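Local coordinates for dihydrodipicolinate reductase N-terminus domain-containing protein (Mycobacterium smegmatis, PDB 6IAQ) that probably catalyses the NADP-dependent reductive amination of ketones to amines, as a native amine dehydrogenase, at residues 161-166 and 286-291; 227-232 and 269-274; 281-286 and 295-300. All coordinates share one frame; numbering follows the deposited sequence.

Contact 1 (161-166 and 286-291)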
ATOM      1  N   THR A 161       9.890  15.786   2.710  1.00 37.46           N
ATOM      2  CA  THR A 161      10.179  14.960   3.901  1.00 39.81           C
ATOM      3  C   THR A 161       9.180  13.808   4.001  1.00 39.51           C
ATOM      4  O   THR A 161       7.957  14.056   3.922  1.00 38.58           O
ATOM      5  CB  THR A 161      10.126  15.794   5.177  1.00 42.18           C
ATOM      6  OG1 THR A 161      10.893  16.965   4.925  1.00 45.98           O
ATOM      7  CG2 THR A 161      10.727  15.078   6.365  1.00 48.35           C
ATOM      8  N   VAL A 162       9.696  12.608   4.256  1.00 38.90           N
ATOM      9  CA  VAL A 162       8.903  11.431   4.705  1.00 34.64           C
ATOM     10  C   VAL A 162       9.247  11.191   6.175  1.00 40.32           C
ATOM     11  O   VAL A 162      10.448  10.962   6.478  1.00 36.03           O
ATOM     12  CB  VAL A 162       9.185  10.190   3.844  1.00 40.45           C
ATOM     13  CG1 VAL A 162       8.329   9.011   4.295  1.00 34.90           C
ATOM     14  CG2 VAL A 162       8.979  10.478   2.365  1.00 35.05           C
ATOM     15  N   ARG A 163       8.237  11.253   7.056  1.00 34.51           N
ATOM     16  CA  ARG A 163       8.421  11.132   8.514  1.00 38.18           C
ATOM     17  C   ARG A 163       7.531  10.001   9.037  1.00 35.07           C
ATOM     18  O   ARG A 163       6.313  10.026   8.783  1.00 33.43           O
ATOM     19  CB  ARG A 163       8.095  12.455   9.224  1.00 41.68           C
ATOM     20  CG  ARG A 163       9.050  13.590   8.909  1.00 49.22           C
ATOM     21  CD  ARG A 163       9.346  14.423  10.142  1.00 59.60           C
ATOM     22  NE  ARG A 163       8.335  15.443  10.307  1.00 64.38           N
ATOM     23  CZ  ARG A 163       8.504  16.736  10.019  1.00 75.40           C
ATOM     24  NH1 ARG A 163       7.503  17.580  10.208  1.00 82.66           N
ATOM     25  NH2 ARG A 163       9.661  17.187   9.553  1.00 71.04           N
ATOM     26  N   GLY A 164       8.134   9.066   9.768  1.00 30.60           N
ATOM     27  CA  GLY A 164       7.419   7.965  10.421  1.00 29.68           C
ATOM     28  C   GLY A 164       7.602   8.002  11.917  1.00 32.02           C
ATOM     29  O   GLY A 164       8.691   8.396  12.406  1.00 31.18           O
ATOM     30  N   LYS A 165       6.567   7.572  12.623  1.00 29.99           N
ATOM     31  CA  LYS A 165       6.544   7.459  14.087  1.00 33.63           C
ATOM     32  C   LYS A 165       5.875   6.131  14.406  1.00 28.73           C
ATOM     33  O   LYS A 165       4.765   5.891  13.893  1.00 25.75           O
ATOM     34  CB  LYS A 165       5.819   8.642  14.741  1.00 41.55           C
ATOM     35  CG  LYS A 165       5.992   8.698  16.248  1.00 49.59           C
ATOM     36  CD  LYS A 165       5.439   9.937  16.939  1.00 57.34           C
ATOM     37  CE  LYS A 165       3.929  10.012  16.901  1.00 62.96           C
ATOM     38  NZ  LYS A 165       3.362  10.631  18.129  1.00 70.03           N
ATOM     39  N   ALA A 166       6.556   5.288  15.190  1.00 29.43           N
ATOM     40  CA  ALA A 166       6.093   3.926  15.502  1.00 25.83           C
ATOM     41  C   ALA A 166       6.355   3.617  16.967  1.00 26.54           C
ATOM     42  O   ALA A 166       7.381   4.062  17.544  1.00 23.06           O
ATOM     43  CB  ALA A 166       6.758   2.939  14.568  1.00 28.66           C
ATOM     44  N   THR A 286       3.819  10.913   7.847  1.00 33.96           N
ATOM     45  CA  THR A 286       3.531  12.204   7.178  1.00 35.68           C
ATOM     46  C   THR A 286       4.490  12.330   6.007  1.00 37.28           C
ATOM     47  O   THR A 286       5.674  12.021   6.169  1.00 32.63           O
ATOM     48  CB  THR A 286       3.699  13.364   8.154  1.00 37.15           C
ATOM     49  OG1 THR A 286       2.795  13.157   9.238  1.00 38.97           O
ATOM     50  CG2 THR A 286       3.477  14.706   7.494  1.00 39.58           C
ATOM     51  N   ILE A 287       3.964  12.765   4.871  1.00 33.63           N
ATOM     52  CA  ILE A 287       4.793  13.271   3.741  1.00 34.10           C
ATOM     53  C   ILE A 287       4.551  14.772   3.618  1.00 36.32           C
ATOM     54  O   ILE A 287       3.390  15.173   3.448  1.00 35.03           O
ATOM     55  CB  ILE A 287       4.477  12.510   2.457  1.00 36.00           C
ATOM     56  CG1 ILE A 287       4.714  11.011   2.654  1.00 37.44           C
ATOM     57  CG2 ILE A 287       5.291  13.057   1.300  1.00 39.50           C
ATOM     58  CD1 ILE A 287       4.344  10.178   1.445  1.00 36.50           C
ATOM     59  N   GLU A 288       5.606  15.562   3.789  1.00 36.41           N
ATOM     60  CA  GLU A 288       5.594  17.024   3.521  1.00 39.57           C
ATOM     61  C   GLU A 288       6.075  17.229   2.089  1.00 34.69           C
ATOM     62  O   GLU A 288       7.153  16.717   1.725  1.00 36.24           O
ATOM     63  CB  GLU A 288       6.454  17.779   4.535  1.00 45.03           C
ATOM     64  CG  GLU A 288       5.914  17.650   5.949  1.00 49.96           C
ATOM     65  CD  GLU A 288       6.856  18.154   7.028  1.00 57.34           C
ATOM     66  OE1 GLU A 288       6.369  18.603   8.067  1.00 70.49           O
ATOM     67  OE2 GLU A 288       8.074  18.076   6.835  1.00 59.08           O
ATOM     68  N   GLY A 289       5.257  17.903   1.292  1.00 33.31           N
ATOM     69  CA  GLY A 289       5.602  18.207  -0.105  1.00 34.93           C
ATOM     70  C   GLY A 289       4.377  18.705  -0.822  1.00 33.30           C
ATOM     71  O   GLY A 289       3.558  19.365  -0.177  1.00 32.98           O
ATOM     72  N   GLU A 290       4.245  18.347  -2.086  1.00 34.23           N
ATOM     73  CA  GLU A 290       3.047  18.621  -2.901  1.00 35.61           C
ATOM     74  C   GLU A 290       2.432  17.271  -3.245  1.00 32.03           C
ATOM     75  O   GLU A 290       3.004  16.512  -4.024  1.00 30.14           O
ATOM     76  CB  GLU A 290       3.453  19.428  -4.140  1.00 38.03           C
ATOM     77  CG  GLU A 290       2.277  19.817  -5.030  1.00 47.82           C
ATOM     78  CD  GLU A 290       2.611  20.538  -6.330  1.00 57.49           C
ATOM     79  OE1 GLU A 290       3.742  21.096  -6.444  1.00 52.63           O
ATOM     80  OE2 GLU A 290       1.741  20.522  -7.245  1.00 64.84           O
ATOM     81  N   PRO A 291       1.293  16.874  -2.631  1.00 31.37           N
ATOM     82  CA  PRO A 291       0.674  17.597  -1.527  1.00 29.78           C
ATOM     83  C   PRO A 291       1.247  17.088  -0.201  1.00 29.58           C
ATOM     84  O   PRO A 291       2.084  16.205  -0.233  1.00 27.00           O
ATOM     85  CB  PRO A 291      -0.789  17.156  -1.658  1.00 32.88           C
ATOM     86  CG  PRO A 291      -0.677  15.714  -2.050  1.00 32.17           C
ATOM     87  CD  PRO A 291       0.546  15.644  -2.958  1.00 35.71           C
TER
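Arg163 and Glu288 both place CG anti to the carbonyl carbon, beside the backbone N (chi1 -67° and -64°), but then diverge: the glutamate runs on extended, whereas the arginine bends at chi2 and chi3 and brings its guanidinium up to the carboxylate. They stand on neighbouring antiparallel strands, 158-169 and 282-288, of the mixed sheet in the C-terminal domain. Thr161 with Glu288 and Arg163 with Thr286 are hydrogen-bonded pairs. In the second, Arg163 N to Thr286 O and Thr286 N to Arg163 O both measure 2.8 Å and run nearly along the C=O axes. In the first, Thr161 N reaches a lone pair of Glu288 O at 3.1 Å, and Glu288 N returns a bond to Thr161 O. Val162 and Ile287, the non-hydrogen-bonded pair between them, send their side chains to the face packed on helix 141-153. They meet only lightly there, Val162 CG2 lying 4.3 Å from Ile287 CG1. On the other, more exposed face Thr161 lies alongside Glu288 and points the same way, its CB 3.5 Å from Glu288 OE2. Beyond Glu288 the chain turns a corner at Gly289, whose N is held by Asn292. The ion pair itself is crossed rather than flat, with guanidinium and carboxylate planes 76° apart: Glu288 OE2 lies over one face of the guanidinium while Glu288 OE1 forms the salt bridge to Arg163 NH1 at 2.6 Å.

Contact 2 (227-232 and 269-274)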
ATOM      1  N   ARG A 227      17.646   7.098  22.850  1.00 30.37           N
ATOM      2  CA  ARG A 227      17.507   7.407  24.284  1.00 31.41           C
ATOM      3  C   ARG A 227      16.747   6.259  24.935  1.00 33.58           C
ATOM      4  O   ARG A 227      15.914   5.595  24.304  1.00 34.10           O
ATOM      5  CB  ARG A 227      16.803   8.757  24.456  1.00 35.77           C
ATOM      6  CG  ARG A 227      15.375   8.790  23.945  1.00 40.83           C
ATOM      7  CD  ARG A 227      14.546   9.815  24.694  1.00 46.60           C
ATOM      8  NE  ARG A 227      13.111   9.676  24.490  1.00 47.28           N
ATOM      9  CZ  ARG A 227      12.441  10.125  23.429  1.00 52.01           C
ATOM     10  NH1 ARG A 227      13.066  10.696  22.406  1.00 50.17           N
ATOM     11  NH2 ARG A 227      11.125   9.982  23.380  1.00 53.32           N
ATOM     12  N   PRO A 228      17.023   5.974  26.221  1.00 30.25           N
ATOM     13  CA  PRO A 228      16.313   4.921  26.922  1.00 31.15           C
ATOM     14  C   PRO A 228      14.879   5.383  27.209  1.00 35.02           C
ATOM     15  O   PRO A 228      14.648   6.585  27.333  1.00 36.73           O
ATOM     16  CB  PRO A 228      17.111   4.764  28.215  1.00 35.12           C
ATOM     17  CG  PRO A 228      17.678   6.172  28.447  1.00 33.02           C
ATOM     18  CD  PRO A 228      18.035   6.647  27.064  1.00 32.12           C
ATOM     19  N   ASP A 229      13.964   4.416  27.258  1.00 30.55           N
ATOM     20  CA  ASP A 229      12.602   4.620  27.789  1.00 32.87           C
ATOM     21  C   ASP A 229      12.657   4.187  29.249  1.00 34.79           C
ATOM     22  O   ASP A 229      13.226   3.106  29.536  1.00 30.23           O
ATOM     23  CB  ASP A 229      11.552   3.879  26.953  1.00 36.05           C
ATOM     24  CG  ASP A 229      11.521   4.299  25.490  1.00 35.46           C
ATOM     25  OD1 ASP A 229      11.822   5.445  25.200  1.00 37.93           O
ATOM     26  OD2 ASP A 229      11.196   3.448  24.648  1.00 34.55           O
ATOM     27  N   ILE A 230      12.099   5.009  30.138  1.00 29.60           N
ATOM     28  CA  ILE A 230      12.254   4.863  31.612  1.00 28.77           C
ATOM     29  C   ILE A 230      10.887   4.552  32.210  1.00 28.52           C
ATOM     30  O   ILE A 230       9.920   5.224  31.836  1.00 29.92           O
ATOM     31  CB  ILE A 230      12.825   6.181  32.174  1.00 32.83           C
ATOM     32  CG1 ILE A 230      14.107   6.597  31.449  1.00 35.01           C
ATOM     33  CG2 ILE A 230      13.031   6.073  33.669  1.00 31.56           C
ATOM     34  CD1 ILE A 230      15.205   5.547  31.505  1.00 35.98           C
ATOM     35  N   ALA A 231      10.816   3.610  33.143  1.00 27.10           N
ATOM     36  CA  ALA A 231       9.624   3.363  33.977  1.00 29.86           C
ATOM     37  C   ALA A 231       9.328   4.606  34.842  1.00 34.76           C
ATOM     38  O   ALA A 231      10.197   5.008  35.634  1.00 31.86           O
ATOM     39  CB  ALA A 231       9.843   2.145  34.834  1.00 28.21           C
ATOM     40  N   SER A 232       8.128   5.173  34.709  1.00 37.70           N
ATOM     41  CA  SER A 232       7.669   6.354  35.481  1.00 34.80           C
ATOM     42  C   SER A 232       7.112   5.909  36.843  1.00 40.46           C
ATOM     43  O   SER A 232       6.964   6.758  37.728  1.00 44.98           O
ATOM     44  CB  SER A 232       6.662   7.113  34.661  1.00 34.96           C
ATOM     45  OG  SER A 232       5.451   6.352  34.547  1.00 31.27           O
ATOM     46  N   GLU A 269      11.182   7.603  13.710  1.00 29.23           N
ATOM     47  CA  GLU A 269      11.325   7.467  15.169  1.00 33.90           C
ATOM     48  C   GLU A 269      10.543   6.226  15.601  1.00 32.51           C
ATOM     49  O   GLU A 269       9.337   6.099  15.236  1.00 30.48           O
ATOM     50  CB  GLU A 269      10.811   8.729  15.853  1.00 34.91           C
ATOM     51  CG  GLU A 269      10.751   8.624  17.354  1.00 34.22           C
ATOM     52  CD  GLU A 269      10.227   9.884  18.019  1.00 39.09           C
ATOM     53  OE1 GLU A 269       9.178  10.355  17.620  1.00 47.47           O
ATOM     54  OE2 GLU A 269      10.900  10.405  18.904  1.00 51.38           O
ATOM     55  N   MET A 270      11.219   5.335  16.337  1.00 29.46           N
ATOM     56  CA  MET A 270      10.655   4.035  16.746  1.00 27.51           C
ATOM     57  C   MET A 270      10.947   3.800  18.217  1.00 27.63           C
ATOM     58  O   MET A 270      12.115   3.844  18.623  1.00 27.90           O
ATOM     59  CB  MET A 270      11.238   2.913  15.875  1.00 28.38           C
ATOM     60  CG  MET A 270      10.567   1.585  16.092  1.00 27.92           C
ATOM     61  SD  MET A 270      11.712   0.234  15.677  1.00 29.65           S
ATOM     62  CE  MET A 270      12.714   0.327  17.159  1.00 29.50           C
ATOM     63  N   SER A 271       9.908   3.549  18.987  1.00 23.62           N
ATOM     64  CA  SER A 271      10.039   3.137  20.397  1.00 27.32           C
ATOM     65  C   SER A 271       9.591   1.679  20.530  1.00 27.92           C
ATOM     66  O   SER A 271       8.472   1.325  20.071  1.00 27.95           O
ATOM     67  CB  SER A 271       9.274   4.034  21.306  1.00 27.82           C
ATOM     68  OG  SER A 271       9.280   3.508  22.625  1.00 28.61           O
ATOM     69  N   GLY A 272      10.438   0.890  21.165  1.00 24.09           N
ATOM     70  CA  GLY A 272      10.150  -0.484  21.583  1.00 25.13           C
ATOM     71  C   GLY A 272      10.336  -0.576  23.077  1.00 27.58           C
ATOM     72  O   GLY A 272      11.515  -0.478  23.539  1.00 25.11           O
ATOM     73  N   ARG A 273       9.238  -0.723  23.825  1.00 24.01           N
ATOM     74  CA  ARG A 273       9.292  -0.641  25.299  1.00 23.87           C
ATOM     75  C   ARG A 273       8.167  -1.456  25.928  1.00 27.27           C
ATOM     76  O   ARG A 273       7.162  -1.753  25.263  1.00 26.23           O
ATOM     77  CB  ARG A 273       9.233   0.823  25.755  1.00 28.46           C
ATOM     78  CG  ARG A 273       7.888   1.509  25.503  1.00 25.71           C
ATOM     79  CD  ARG A 273       7.877   3.035  25.754  1.00 27.56           C
ATOM     80  NE  ARG A 273       6.470   3.405  25.653  1.00 28.79           N
ATOM     81  CZ  ARG A 273       5.821   3.608  24.499  1.00 30.23           C
ATOM     82  NH1 ARG A 273       6.477   3.575  23.345  1.00 30.03           N
ATOM     83  NH2 ARG A 273       4.515   3.820  24.517  1.00 30.53           N
ATOM     84  N   VAL A 274       8.321  -1.754  27.216  1.00 24.25           N
ATOM     85  CA  VAL A 274       7.239  -2.358  28.016  1.00 27.19           C
ATOM     86  C   VAL A 274       6.138  -1.304  28.169  1.00 29.25           C
ATOM     87  O   VAL A 274       6.455  -0.169  28.563  1.00 31.52           O
ATOM     88  CB  VAL A 274       7.747  -2.870  29.369  1.00 25.45           C
ATOM     89  CG1 VAL A 274       6.629  -3.481  30.171  1.00 26.03           C
ATOM     90  CG2 VAL A 274       8.881  -3.874  29.205  1.00 27.74           C
TER
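Strands 219-230 and 265-273 are not neighbours in the mixed sheet; strand 249-260 runs between them, and their short segments approach to 8.1 Å with axes 44° apart. Side chains must therefore span the gap, and they do so tightly at one end only. Asp229 points toward Ser271 and Arg273. Ser271, with OG anti to its backbone N, donates from OG to Asp229 OD2 at 2.8 Å, approaching from above the carboxylate plane (37° out of it). Ser271 OG also accepts from Arg273 NH1 at 2.9 Å, at the edge of the guanidinium and in its plane. Arg273 crosses Asp229 at about a right angle, its CB and CD each 3.5 Å from Asp229 OD2. The loose end is the exposed one: Arg227 NH1 stays 4.1 Å from Glu269 OE2, too far apart for a salt bridge. Partners nearby fix the tight end, Thr253 bonding to Asp229 OD1, while Glu279 forms a salt bridge with Arg273 NH2 and Ser167 bonds to its NH1. Ser271 OG thus bridges the two charged groups, accepting an N-H from Arg273 and directing its own hydroxyl hydrogen at Asp229, an environment that would tend to favour the ionised form of the buried aspartate.

Contact 3 (281-286 and 295-300)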
ATOM      1  N   ASP A 281      -0.022   0.490  20.367  1.00 27.04           N
ATOM      2  CA  ASP A 281       0.914   0.635  19.224  1.00 26.31           C
ATOM      3  C   ASP A 281       0.437   1.758  18.313  1.00 27.94           C
ATOM      4  O   ASP A 281      -0.820   1.971  18.191  1.00 25.38           O
ATOM      5  CB  ASP A 281       1.022  -0.668  18.420  1.00 27.45           C
ATOM      6  CG  ASP A 281       1.639  -1.824  19.192  1.00 28.12           C
ATOM      7  OD1 ASP A 281       2.054  -1.599  20.374  1.00 29.15           O
ATOM      8  OD2 ASP A 281       1.658  -2.950  18.637  1.00 27.78           O
ATOM      9  N   ILE A 282       1.386   2.382  17.631  1.00 25.97           N
ATOM     10  CA  ILE A 282       1.079   3.397  16.596  1.00 28.95           C
ATOM     11  C   ILE A 282       1.932   3.174  15.357  1.00 27.67           C
ATOM     12  O   ILE A 282       3.074   2.684  15.441  1.00 23.77           O
ATOM     13  CB  ILE A 282       1.185   4.837  17.117  1.00 34.17           C
ATOM     14  CG1 ILE A 282       2.612   5.274  17.405  1.00 32.01           C
ATOM     15  CG2 ILE A 282       0.262   5.065  18.326  1.00 36.28           C
ATOM     16  CD1 ILE A 282       2.794   6.750  17.201  1.00 36.66           C
ATOM     17  N   ASN A 283       1.353   3.562  14.233  1.00 24.36           N
ATOM     18  CA  ASN A 283       2.043   3.691  12.937  1.00 23.78           C
ATOM     19  C   ASN A 283       1.525   4.970  12.266  1.00 26.31           C
ATOM     20  O   ASN A 283       0.414   4.943  11.729  1.00 24.85           O
ATOM     21  CB  ASN A 283       1.788   2.488  12.039  1.00 23.21           C
ATOM     22  CG  ASN A 283       2.729   2.486  10.852  1.00 26.04           C
ATOM     23  OD1 ASN A 283       3.938   2.650  11.050  1.00 27.51           O
ATOM     24  ND2 ASN A 283       2.202   2.260   9.663  1.00 23.26           N
ATOM     25  N   GLU A 284       2.285   6.055  12.343  1.00 28.14           N
ATOM     26  CA  GLU A 284       1.844   7.390  11.859  1.00 29.65           C
ATOM     27  C   GLU A 284       2.916   7.949  10.939  1.00 29.60           C
ATOM     28  O   GLU A 284       4.070   8.092  11.383  1.00 28.14           O
ATOM     29  CB  GLU A 284       1.589   8.361  13.000  1.00 29.09           C
ATOM     30  CG  GLU A 284       0.484   7.946  13.931  1.00 32.92           C
ATOM     31  CD  GLU A 284       0.267   8.872  15.123  1.00 39.25           C
ATOM     32  OE1 GLU A 284       1.082   9.805  15.373  1.00 43.69           O
ATOM     33  OE2 GLU A 284      -0.671   8.616  15.859  1.00 45.69           O
ATOM     34  N   TRP A 285       2.552   8.172   9.683  1.00 27.06           N
ATOM     35  CA  TRP A 285       3.488   8.671   8.651  1.00 29.38           C
ATOM     36  C   TRP A 285       2.933   9.953   8.024  1.00 33.96           C
ATOM     37  O   TRP A 285       1.726  10.041   7.748  1.00 31.91           O
ATOM     38  CB  TRP A 285       3.753   7.620   7.586  1.00 30.21           C
ATOM     39  CG  TRP A 285       4.525   6.467   8.132  1.00 30.80           C
ATOM     40  CD1 TRP A 285       4.050   5.494   8.957  1.00 29.94           C
ATOM     41  CD2 TRP A 285       5.914   6.186   7.920  1.00 30.39           C
ATOM     42  NE1 TRP A 285       5.046   4.586   9.208  1.00 30.11           N
ATOM     43  CE2 TRP A 285       6.209   5.006   8.634  1.00 30.58           C
ATOM     44  CE3 TRP A 285       6.938   6.798   7.195  1.00 30.67           C
ATOM     45  CZ2 TRP A 285       7.488   4.433   8.649  1.00 30.22           C
ATOM     46  CZ3 TRP A 285       8.199   6.247   7.224  1.00 29.15           C
ATOM     47  CH2 TRP A 285       8.465   5.073   7.936  1.00 30.22           C
ATOM     48  N   THR A 286       3.819  10.913   7.847  1.00 33.96           N
ATOM     49  CA  THR A 286       3.531  12.204   7.178  1.00 35.68           C
ATOM     50  C   THR A 286       4.490  12.330   6.007  1.00 37.28           C
ATOM     51  O   THR A 286       5.674  12.021   6.169  1.00 32.63           O
ATOM     52  CB  THR A 286       3.699  13.364   8.154  1.00 37.15           C
ATOM     53  OG1 THR A 286       2.795  13.157   9.238  1.00 38.97           O
ATOM     54  CG2 THR A 286       3.477  14.706   7.494  1.00 39.58           C
ATOM     55  N   LEU A 295      -0.868   9.129   6.910  1.00 27.33           N
ATOM     56  CA  LEU A 295      -1.305   7.715   7.042  1.00 27.47           C
ATOM     57  C   LEU A 295      -1.205   7.336   8.517  1.00 27.45           C
ATOM     58  O   LEU A 295      -0.191   7.638   9.170  1.00 26.48           O
ATOM     59  CB  LEU A 295      -0.449   6.801   6.171  1.00 30.72           C
ATOM     60  CG  LEU A 295      -0.828   5.312   6.171  1.00 32.81           C
ATOM     61  CD1 LEU A 295      -0.746   4.736   4.761  1.00 36.92           C
ATOM     62  CD2 LEU A 295       0.087   4.494   7.065  1.00 38.16           C
ATOM     63  N   SER A 296      -2.259   6.713   9.019  1.00 26.20           N
ATOM     64  CA  SER A 296      -2.332   6.161  10.390  1.00 28.24           C
ATOM     65  C   SER A 296      -3.006   4.791  10.305  1.00 25.23           C
ATOM     66  O   SER A 296      -3.920   4.612   9.459  1.00 26.31           O
ATOM     67  CB  SER A 296      -3.071   7.127  11.297  1.00 27.19           C
ATOM     68  OG  SER A 296      -3.564   6.479  12.441  1.00 37.00           O
ATOM     69  N   ASN A 297      -2.633   3.884  11.195  1.00 27.86           N
ATOM     70  CA  ASN A 297      -3.235   2.529  11.243  1.00 23.50           C
ATOM     71  C   ASN A 297      -3.898   2.319  12.602  1.00 24.03           C
ATOM     72  O   ASN A 297      -4.081   1.147  12.972  1.00 23.08           O
ATOM     73  CB  ASN A 297      -2.196   1.471  10.857  1.00 24.25           C
ATOM     74  CG  ASN A 297      -1.787   1.535   9.401  1.00 25.11           C
ATOM     75  OD1 ASN A 297      -2.580   1.269   8.482  1.00 27.90           O
ATOM     76  ND2 ASN A 297      -0.558   1.909   9.182  1.00 23.92           N
ATOM     77  N   GLY A 298      -4.259   3.396  13.305  1.00 24.79           N
ATOM     78  CA  GLY A 298      -4.911   3.282  14.619  1.00 25.80           C
ATOM     79  C   GLY A 298      -4.070   2.443  15.562  1.00 27.26           C
ATOM     80  O   GLY A 298      -2.853   2.612  15.537  1.00 26.94           O
ATOM     81  N   THR A 299      -4.679   1.598  16.393  1.00 26.54           N
ATOM     82  CA  THR A 299      -3.926   0.684  17.311  1.00 25.44           C
ATOM     83  C   THR A 299      -3.517  -0.528  16.486  1.00 24.75           C
ATOM     84  O   THR A 299      -4.251  -1.504  16.441  1.00 24.95           O
ATOM     85  CB  THR A 299      -4.707   0.368  18.585  1.00 29.21           C
ATOM     86  OG1 THR A 299      -4.946   1.634  19.187  1.00 28.11           O
ATOM     87  CG2 THR A 299      -3.908  -0.479  19.544  1.00 30.76           C
ATOM     88  N   VAL A 300      -2.417  -0.389  15.755  1.00 25.78           N
ATOM     89  CA  VAL A 300      -2.006  -1.356  14.704  1.00 24.80           C
ATOM     90  C   VAL A 300      -1.616  -2.672  15.367  1.00 25.15           C
ATOM     91  O   VAL A 300      -0.942  -2.675  16.402  1.00 27.23           O
ATOM     92  CB  VAL A 300      -0.874  -0.750  13.857  1.00 24.74           C
ATOM     93  CG1 VAL A 300       0.376  -0.450  14.669  1.00 22.39           C
ATOM     94  CG2 VAL A 300      -0.568  -1.629  12.665  1.00 24.44           C
TER
HETATM   95  O   HOH W   1      -2.813   3.360  19.399  1.00 30.37           O
HETATM   96  O   HOH W   2      -1.387   4.468  14.257  1.00 27.48           O
HETATM   97  O   HOH W   3      -2.378   6.499  15.280  1.00 48.48           O
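The beta hairpin of strands 282-288 and 293-296 forms the edge of the mixed sheet within this chain, and this contact follows it from regular pairing into the turn that leaves its second strand. Trp285 and Leu295 form the hydrogen-bonded pair: Trp285 N to Leu295 O is 2.8 Å and almost straight (173° at the hydrogen), and Leu295 N returns a bond to Trp285 O. Next to it Glu284 and Ser296 are a non-hydrogen-bonded pair, and the last direct bond, Asn297 N to Asn283 O, has stretched to 3.3 Å. From there water takes over. One molecule accepts from Asn283 N at 2.9 Å and donates to Gly298 O at 2.7 Å; a second donates to Asp281 O at 2.7 Å and also bonds to Thr299 OG1. A third links Glu284 OE2 with Ser296 OG, which accepts from Gly298 N in an ST turn. On the buried side Asn283 swings CG anti to its backbone N, so that Asn283 OD1 receives Trp285 NE1 at 2.9 Å. The oxygen lies in the indole plane, but the indole nitrogen sits 43° out of the amide's carbonyl plane. Asn283 ND2 is held by Phe144 O, which fixes the amide's rotation. Val300 CG1 packs against Asp281 CB at 3.8 Å, while Asp281 OD2 is bonded to Thr302. Strand 293-296 also faces the second subunit, with backbone hydrogen bonds from Ser296. The side chain of Asp281 lies about 10 Å from the bound NADP. The bond pattern, two direct strand bonds, then a long one, then water, implies that the backbones pair directly only around Trp285 and Leu295; beyond Asn297 two waters bridge the segments, while the ST turn shapes 296-298.

Overall arrangement
All three contacts belong to the mixed sheet of the C-terminal domain. Contacts 1 and 3 share Thr286 and use opposite edges of strand 282-288, which pairs with 158-169 in contact 1 and with 293-296 in contact 3; both also reach the second subunit. Contact 1 joins contact 2 through backbone bonds between 161-166 and Glu269, whereas contacts 2 and 3 do not touch. Each mixes buried and exposed residues, but differently. Contact 1 has regular pairing, with an ion pair on its exposed face. Contact 2 lacks backbone bonds between its strands and depends on a buried hydroxyl between charges. Contact 3 passes from pairing to water bridges.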